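Local coordinates for 3-chlorocatechol 1,2-dioxygenase (Rhodococcus opacus, PDB 2BOY), which probably cleaves the aromatic ring of catechols between the two hydroxyl-bearing carbons, using a ferric iron and molecular oxygen, at residues A[7-10]-A[11-15]; A[16-19]-A[20-23]; A[26-29]-A[30-34]. All coordinates share one frame; numbering follows the deposited sequence.

Contact 1: residues A[7-10]-A[11-15]; sequences GNIV and GKMIA. With LPP (2-(hexadecanoyloxy)-1-[(phosphonooxy)methyl]ethyl hexadecanoate), chain B.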
loop_
_atom_site.group_PDB
_atom_site.type_symbol
_atom_site.label_atom_id
_atom_site.label_comp_id
_atom_site.label_asym_id
_atom_site.label_seq_id
_atom_site.Cartn_x
_atom_site.Cartn_y
_atom_site.Cartn_z
ATOM N N GLY A 7 5.877 -1.826 15.590
ATOM C CA GLY A 7 6.463 -0.506 15.450
ATOM C C GLY A 7 7.840 -0.485 14.806
ATOM O O GLY A 7 8.128 0.407 14.014
ATOM N N ASN A 8 8.727 -1.425 15.164
ATOM C CA ASN A 8 10.062 -1.414 14.586
ATOM C C ASN A 8 9.948 -1.593 13.065
ATOM O O ASN A 8 10.522 -0.839 12.302
ATOM C CB ASN A 8 10.930 -2.548 15.170
ATOM C CG ASN A 8 11.571 -2.173 16.500
ATOM O OD1 ASN A 8 11.493 -1.019 16.925
ATOM N ND2 ASN A 8 12.218 -3.160 17.167
ATOM N N ILE A 9 9.142 -2.556 12.654
ATOM C CA ILE A 9 9.088 -2.964 11.241
ATOM C C ILE A 9 8.415 -1.885 10.403
ATOM O O ILE A 9 8.982 -1.409 9.397
ATOM C CB ILE A 9 8.323 -4.263 11.086
ATOM C CG1 ILE A 9 9.086 -5.460 11.703
ATOM C CG2 ILE A 9 8.038 -4.532 9.577
ATOM C CD1 ILE A 9 8.151 -6.611 12.087
ATOM N N VAL A 10 7.208 -1.519 10.809
ATOM C CA VAL A 10 6.439 -0.483 10.107
ATOM C C VAL A 10 7.144 0.867 10.162
ATOM O O VAL A 10 7.199 1.581 9.174
ATOM C CB VAL A 10 4.976 -0.365 10.607
ATOM C CG1 VAL A 10 4.159 0.574 9.680
ATOM C CG2 VAL A 10 4.310 -1.734 10.702
ATOM N N GLY A 11 7.731 1.202 11.314
ATOM C CA GLY A 11 8.496 2.443 11.400
ATOM C C GLY A 11 9.605 2.514 10.373
ATOM O O GLY A 11 9.757 3.534 9.686
ATOM N N LYS A 12 10.385 1.432 10.265
ATOM C CA LYS A 12 11.494 1.363 9.314
ATOM C C LYS A 12 11.004 1.524 7.865
ATOM O O LYS A 12 11.634 2.228 7.093
ATOM C CB LYS A 12 12.259 0.042 9.453
ATOM C CG LYS A 12 13.108 -0.047 10.767
ATOM C CD LYS A 12 13.704 -1.457 10.935
ATOM C CE LYS A 12 14.518 -1.589 12.221
ATOM N NZ LYS A 12 15.586 -2.638 12.038
ATOM N N MET A 13 9.909 0.843 7.516
ATOM C CA MET A 13 9.306 0.930 6.161
ATOM C C MET A 13 8.913 2.379 5.830
ATOM O O MET A 13 9.301 2.935 4.776
ATOM C CB MET A 13 8.091 -0.016 6.062
ATOM C CG MET A 13 8.537 -1.497 6.111
ATOM S SD MET A 13 7.201 -2.644 5.923
ATOM C CE MET A 13 8.126 -4.262 6.002
ATOM N N ILE A 14 8.115 2.979 6.708
ATOM C CA ILE A 14 7.645 4.365 6.522
ATOM C C ILE A 14 8.828 5.334 6.377
ATOM O O ILE A 14 8.884 6.112 5.426
ATOM C CB ILE A 14 6.699 4.769 7.690
ATOM C CG1 ILE A 14 5.419 3.917 7.621
ATOM C CG2 ILE A 14 6.353 6.267 7.617
ATOM C CD1 ILE A 14 4.473 4.135 8.795
ATOM N N ALA A 15 9.816 5.225 7.270
ATOM C CA ALA A 15 10.994 6.103 7.195
ATOM C C ALA A 15 11.706 5.942 5.870
ATOM O O ALA A 15 12.155 6.915 5.253
ATOM C CB ALA A 15 11.952 5.820 8.342
HETATM C C7 LPP B . -3.429 -8.047 13.207
HETATM O O9 LPP B . -2.963 -6.857 13.867
HETATM O O27 LPP B . -0.281 -8.524 14.316
HETATM C C11 LPP B . -3.414 -5.629 13.179
HETATM O O10 LPP B . -4.110 -4.826 13.790
HETATM C C12 LPP B . -3.013 -5.336 11.745
HETATM C C13 LPP B . -1.518 -5.030 11.672
HETATM C C14 LPP B . -1.242 -3.825 10.781
HETATM C C15 LPP B . -0.399 -4.232 9.577
HETATM C C16 LPP B . 0.295 -3.021 8.982
HETATM C C17 LPP B . 0.765 -3.308 7.581
HETATM C C18 LPP B . 1.490 -2.099 7.045
HETATM C C19 LPP B . 1.795 -2.242 5.571
HETATM C C20 LPP B . 3.213 -1.762 5.272
HETATM C C21 LPP B . 3.474 -0.368 5.824
HETATM C C22 LPP B . 3.168 0.704 4.788
HETATM C C23 LPP B . 4.407 1.525 4.510
HETATM C C24 LPP B . 5.284 0.803 3.504
HETATM C C29 LPP B . 0.019 -8.028 13.236
HETATM C C30 LPP B . 1.281 -8.448 12.520
HETATM C C31 LPP B . 1.762 -7.299 11.638
HETATM C C32 LPP B . 3.257 -7.063 11.809
HETATM C C33 LPP B . 3.781 -6.020 10.823
HETATM C C34 LPP B . 4.272 -6.690 9.542
HETATM C C35 LPP B . 4.536 -5.667 8.453
HETATM C C36 LPP B . 5.032 -6.370 7.205
HETATM C C37 LPP B . 4.395 -5.805 5.975
HETATM C C38 LPP B . 4.738 -6.651 4.750
HETATM C C39 LPP B . 3.878 -6.219 3.571
HETATM C C40 LPP B . 4.448 -4.977 2.872
HETATM C C41 LPP B . 3.311 -4.078 2.379
HETATM C C42 LPP B . 3.792 -2.904 1.512
HETATM C C43 LPP B . 2.650 -2.387 0.625
HETATM C C44 LPP B . 2.955 -1.054 -0.042
#
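Met13 sets CG opposite its carbonyl carbon (chi1 -68°) and stays extended beyond it, while Ile9 turns CG2 away from its own N; the two side chains thereby run side by side on one flank of the helix. The branch methyl Ile9 CG2 lies 3.6 Å from the terminal methyl Met13 CE. On the way out, Met13 CG passes the backbone oxygen of its partner, 3.3 Å from Ile9 O. One residue on, Val10 and Ile14 repeat the i to i+4 pairing at a slant, with Val10 CG1 3.7 Å from Ile14 CD1. Both pairs ride on the ordinary alpha-helical ladder, from Gly11 N to Gly7 O through to Ile14 N to Val10 O, within the N-terminal helix 3-24 of this intradiol dioxygenase, where a bound phospholipid takes over part of the packing. Its acyl carbons pack against the methionine-isoleucine pair: C36 lies 3.9 Å from Met13 CE, and C35 lies 3.8 Å from Ile9 CG2. With an alanine here in place of Met13, Ile9 CG2 and the acyl chain would probably lose their shared partner. Lys12 CG instead passes 3.1 Å from Asn8 O, and its extended chain carries NZ to salt bridges with Asp23 and Glu24 of the second subunit.

Contact 2: residues A[16-19]-A[20-23]; sequences AINA and VIKD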
loop_
_atom_site.group_PDB
_atom_site.type_symbol
_atom_site.label_atom_id
_atom_site.label_comp_id
_atom_site.label_asym_id
_atom_site.label_seq_id
_atom_site.Cartn_x
_atom_site.Cartn_y
_atom_site.Cartn_z
ATOM N N ALA A 16 11.839 4.690 5.442
ATOM C CA ALA A 16 12.524 4.398 4.205
ATOM C C ALA A 16 11.781 5.010 3.007
ATOM O O ALA A 16 12.408 5.537 2.076
ATOM C CB ALA A 16 12.663 2.871 4.040
ATOM N N ILE A 17 10.449 4.939 3.009
ATOM C CA ILE A 17 9.683 5.516 1.902
ATOM C C ILE A 17 9.836 7.042 1.929
ATOM O O ILE A 17 10.029 7.670 0.896
ATOM C CB ILE A 17 8.233 5.104 2.025
ATOM C CG1 ILE A 17 8.098 3.635 1.574
ATOM C CG2 ILE A 17 7.333 5.990 1.189
ATOM C CD1 ILE A 17 6.890 3.023 2.127
ATOM N N ASN A 18 9.807 7.619 3.130
ATOM C CA ASN A 18 9.986 9.080 3.264
ATOM C C ASN A 18 11.393 9.564 2.849
ATOM O O ASN A 18 11.562 10.668 2.364
ATOM C CB ASN A 18 9.576 9.557 4.675
ATOM C CG ASN A 18 8.054 9.692 4.825
ATOM O OD1 ASN A 18 7.353 9.983 3.866
ATOM N ND2 ASN A 18 7.554 9.449 6.017
ATOM N N ALA A 19 12.413 8.731 3.032
ATOM C CA ALA A 19 13.769 9.084 2.574
ATOM C C ALA A 19 13.805 9.141 1.054
ATOM O O ALA A 19 14.429 10.010 0.462
ATOM C CB ALA A 19 14.795 8.063 3.085
ATOM N N VAL A 20 13.129 8.205 0.414
ATOM C CA VAL A 20 13.028 8.207 -1.036
ATOM C C VAL A 20 12.248 9.438 -1.554
ATOM O O VAL A 20 12.615 10.049 -2.566
ATOM C CB VAL A 20 12.362 6.898 -1.572
ATOM C CG1 VAL A 20 12.127 6.999 -3.088
ATOM C CG2 VAL A 20 13.255 5.697 -1.257
ATOM N N ILE A 21 11.134 9.763 -0.903
ATOM C CA ILE A 21 10.396 10.970 -1.280
ATOM C C ILE A 21 11.317 12.203 -1.261
ATOM O O ILE A 21 11.309 13.000 -2.185
ATOM C CB ILE A 21 9.189 11.197 -0.330
ATOM C CG1 ILE A 21 8.079 10.193 -0.674
ATOM C CG2 ILE A 21 8.720 12.686 -0.405
ATOM C CD1 ILE A 21 6.944 10.139 0.321
ATOM N N LYS A 22 12.089 12.328 -0.200
ATOM C CA LYS A 22 13.006 13.466 -0.040
ATOM C C LYS A 22 14.123 13.465 -1.073
ATOM O O LYS A 22 14.408 14.504 -1.664
ATOM C CB LYS A 22 13.621 13.455 1.346
ATOM C CG LYS A 22 14.511 14.635 1.615
ATOM C CD LYS A 22 14.701 14.843 3.123
ATOM C CE LYS A 22 15.909 15.746 3.407
ATOM N NZ LYS A 22 15.891 16.150 4.845
ATOM N N ASP A 23 14.745 12.310 -1.292
ATOM C CA ASP A 23 15.881 12.205 -2.212
ATOM C C ASP A 23 15.419 12.389 -3.662
ATOM O O ASP A 23 16.054 13.101 -4.450
ATOM C CB ASP A 23 16.593 10.874 -1.997
ATOM C CG ASP A 23 17.921 10.787 -2.737
ATOM O OD1 ASP A 23 17.976 10.042 -3.743
ATOM O OD2 ASP A 23 18.956 11.416 -2.384
#
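The carboxamide of Asn18 meets Ile21 through its oxygen: the methyl Ile21 CD1 sits beyond Asn18 OD1, 3.6 Å away, and the two side chains lie alongside each other, pointing the same way. At the other end of the amide, ND2 donates to Phe54 O of the second subunit, a bond that would fix which way round the flat group is turned. OD1, by contrast, is buried and has no polar partner in the model, and the isoleucine methyl lies in front of it. Ile21 reaches this place because CG1 stands opposite its carbonyl carbon (chi1 -75°) and the chain then runs back along the helix, with Ile21 CG1 3.6 Å from Ile17 O. On the same flank, Ile17 CG2 and Ile21 CD1 make a looser apolar pair at 4.3 Å. Val20 folds its CG2 against the preceding turn, 3.4 Å from Ala16 O, and packs on Met13 of the second subunit. The backbone ladder beneath is regular, with Val20 N to Ala16 O at 3.2 Å and Asp23 N to Ala19 O at 2.9 Å. Ala16 rests on Ala16 of the second subunit and bound phospholipid touches Ile17, in keeping with the helical, phospholipid-binding dimer interface known from catechol 1,2-dioxygenases.

Contact 3: residues A[26-29]-A[30-34]; sequences VSYS and EYKAS. With LPP (2-(hexadecanoyloxy)-1-[(phosphonooxy)methyl]ethyl hexadecanoate), chain K.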
loop_
_atom_site.group_PDB
_atom_site.type_symbol
_atom_site.label_atom_id
_atom_site.label_comp_id
_atom_site.label_asym_id
_atom_site.label_seq_id
_atom_site.Cartn_x
_atom_site.Cartn_y
_atom_site.Cartn_z
ATOM N N VAL A 26 9.794 13.774 -4.757
ATOM C CA VAL A 26 8.496 13.331 -5.230
ATOM C C VAL A 26 7.536 14.507 -5.040
ATOM O O VAL A 26 7.569 15.159 -4.000
ATOM C CB VAL A 26 8.054 12.062 -4.466
ATOM C CG1 VAL A 26 6.623 11.675 -4.805
ATOM C CG2 VAL A 26 9.060 10.889 -4.728
ATOM N N SER A 27 6.719 14.773 -6.049
ATOM C CA SER A 27 5.873 15.966 -6.091
ATOM C C SER A 27 4.463 15.721 -5.559
ATOM O O SER A 27 4.085 14.572 -5.294
ATOM C CB SER A 27 5.792 16.475 -7.522
ATOM O OG SER A 27 4.909 15.672 -8.316
ATOM N N TYR A 28 3.670 16.795 -5.410
ATOM C CA TYR A 28 2.302 16.636 -4.926
ATOM C C TYR A 28 1.503 15.931 -6.004
ATOM O O TYR A 28 0.571 15.155 -5.718
ATOM C CB TYR A 28 1.665 18.006 -4.553
ATOM C CG TYR A 28 1.524 18.230 -3.052
ATOM C CD1 TYR A 28 0.622 17.490 -2.304
ATOM C CD2 TYR A 28 2.285 19.179 -2.396
ATOM C CE1 TYR A 28 0.477 17.683 -0.925
ATOM C CE2 TYR A 28 2.152 19.382 -0.998
ATOM C CZ TYR A 28 1.228 18.634 -0.286
ATOM O OH TYR A 28 1.064 18.789 1.089
ATOM N N SER A 29 1.863 16.197 -7.272
ATOM C CA SER A 29 1.131 15.604 -8.380
ATOM C C SER A 29 1.346 14.063 -8.405
ATOM O O SER A 29 0.407 13.283 -8.604
ATOM C CB SER A 29 1.552 16.249 -9.716
ATOM O OG SER A 29 1.028 15.462 -10.778
ATOM N N GLU A 30 2.590 13.660 -8.234
ATOM C CA GLU A 30 2.977 12.257 -8.074
ATOM C C GLU A 30 2.286 11.593 -6.856
ATOM O O GLU A 30 1.792 10.470 -6.981
ATOM C CB GLU A 30 4.503 12.153 -7.983
ATOM C CG GLU A 30 5.160 12.504 -9.334
ATOM C CD GLU A 30 6.663 12.675 -9.273
ATOM O OE1 GLU A 30 7.202 12.949 -8.199
ATOM O OE2 GLU A 30 7.321 12.513 -10.324
ATOM N N TYR A 31 2.256 12.297 -5.717
ATOM C CA TYR A 31 1.559 11.829 -4.497
ATOM C C TYR A 31 0.067 11.596 -4.774
ATOM O O TYR A 31 -0.468 10.568 -4.387
ATOM C CB TYR A 31 1.671 12.891 -3.420
ATOM C CG TYR A 31 1.064 12.552 -2.074
ATOM C CD1 TYR A 31 0.016 13.338 -1.538
ATOM C CD2 TYR A 31 1.557 11.507 -1.310
ATOM C CE1 TYR A 31 -0.535 13.051 -0.247
ATOM C CE2 TYR A 31 1.027 11.227 -0.040
ATOM C CZ TYR A 31 -0.022 11.999 0.478
ATOM O OH TYR A 31 -0.516 11.715 1.736
ATOM N N LYS A 32 -0.590 12.549 -5.446
ATOM C CA LYS A 32 -2.011 12.390 -5.780
ATOM C C LYS A 32 -2.261 11.237 -6.749
ATOM O O LYS A 32 -3.222 10.475 -6.577
ATOM C CB LYS A 32 -2.624 13.700 -6.307
ATOM C CG LYS A 32 -2.749 14.781 -5.228
ATOM C CD LYS A 32 -2.967 16.180 -5.846
ATOM C CE LYS A 32 -2.823 17.299 -4.801
ATOM N NZ LYS A 32 -4.003 17.291 -3.879
ATOM N N ALA A 33 -1.404 11.111 -7.771
ATOM C CA ALA A 33 -1.511 9.985 -8.691
ATOM C C ALA A 33 -1.328 8.644 -7.935
ATOM O O ALA A 33 -2.048 7.679 -8.197
ATOM C CB ALA A 33 -0.497 10.114 -9.844
ATOM N N SER A 34 -0.399 8.616 -6.976
ATOM C CA SER A 34 -0.143 7.410 -6.177
ATOM C C SER A 34 -1.329 7.064 -5.288
ATOM O O SER A 34 -1.637 5.881 -5.070
ATOM C CB SER A 34 1.090 7.595 -5.267
ATOM O OG SER A 34 2.225 7.865 -6.076
HETATM C C6 LPP K . 1.111 8.698 -14.099
HETATM C C7 LPP K . 1.381 7.567 -13.100
HETATM C C8 LPP K . 1.917 8.193 -11.806
HETATM O O9 LPP K . 0.157 6.820 -12.845
HETATM O O27 LPP K . 3.267 7.803 -11.522
HETATM C C11 LPP K . 0.310 5.377 -12.506
HETATM O O10 LPP K . -0.494 4.581 -12.986
HETATM C C12 LPP K . 1.418 4.859 -11.585
HETATM C C13 LPP K . 0.987 4.914 -10.121
HETATM C C14 LPP K . 2.176 4.907 -9.164
HETATM C C15 LPP K . 1.810 4.268 -7.826
HETATM C C16 LPP K . 3.046 3.962 -6.991
HETATM C C17 LPP K . 2.702 3.687 -5.538
HETATM C C18 LPP K . 3.563 2.567 -4.985
HETATM C C19 LPP K . 4.108 2.925 -3.601
HETATM C C20 LPP K . 5.380 2.131 -3.260
HETATM C C21 LPP K . 5.073 0.708 -2.817
HETATM C C29 LPP K . 3.957 8.849 -10.771
HETATM O O28 LPP K . 3.494 9.980 -10.787
HETATM C C30 LPP K . 5.244 8.555 -10.017
HETATM C C31 LPP K . 4.966 7.668 -8.807
HETATM C C32 LPP K . 5.790 8.070 -7.583
HETATM C C33 LPP K . 5.391 7.236 -6.377
HETATM C C34 LPP K . 5.568 8.001 -5.068
HETATM C C35 LPP K . 4.854 7.291 -3.936
HETATM C C36 LPP K . 4.613 8.213 -2.746
HETATM C C37 LPP K . 3.444 7.707 -1.900
HETATM C C38 LPP K . 3.928 6.698 -0.871
HETATM C C39 LPP K . 2.908 5.589 -0.637
HETATM C C40 LPP K . 3.457 4.588 0.375
HETATM C C41 LPP K . 2.833 3.214 0.197
HETATM C C42 LPP K . 2.437 2.597 1.534
HETATM C C43 LPP K . 1.349 1.541 1.326
#
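Glu30 folds back over Ser27, beginning with Glu30 CB 3.6 Å from Ser27 OG. Next, Glu30 CG comes to 3.3 Å from Ser27 OG, and Glu30 CG also touches the bound phospholipid, 3.4 Å from the ester carbonyl oxygen O28. Because the chain is extended beyond CG, the carboxylate arrives over the start of the helix, where Glu30 OE1 accepts from Ser27 N at 2.9 Å. That N-H comes in on the anti side of the carboxylate, 29° out of its plane. OE1 also brushes the side chain of Val26, whose CG1 touches both OE1 and the lipid, Val26 CG1 lying 3.8 Å from acyl carbon C34. OE2 forms a salt bridge with Arg5 of the second subunit.

The return bond runs from Glu30 N to Ser27 OG, 3.1 Å long and nearly straight at 174°. It is possible because OG stands between the backbone N and the carbonyl carbon (chi1 76°). The two reciprocal bonds make a capping box, with Ser27 as N-cap of helix 28-43. One turn on, Ser34 OG bonds to Glu30 O at 2.8 Å, on the face opposite to Ser34 N, and Ser34 OG lies 3.2 Å from lipid carbon C33. Lipid C37 comes to the edge of the Tyr31 ring, while the hydroxyls of Tyr28 and Tyr31 bond to Glu56 and Asp52 of the second subunit, respectively.

An N-H at the helix start on one oxygen and an arginine on the other would both favour an ionised Glu30; a single carboxylate thus probably serves both the helix cap and the subunit interface, while its CG borders the lipid pocket.

Following the chain from its N terminus, contacts 1 and 2 adjoin on helix 3-24, their centres 13 Å apart, and contact 3 opens helix 28-43 after a short turn. Each is a local contact that closes no long loop; the three stand in series, so none nests within or crosses another. The turn itself is drawn in where contacts 2 and 3 touch: Val26 N lies 3.1 Å from Ile21 O, a probable hydrogen bond, whereas contacts 1 and 3 stay about 11 Å apart at their nearest atoms. What unites them is shared surroundings: all three touch the second subunit and bound phospholipid, far from the centre of the chain.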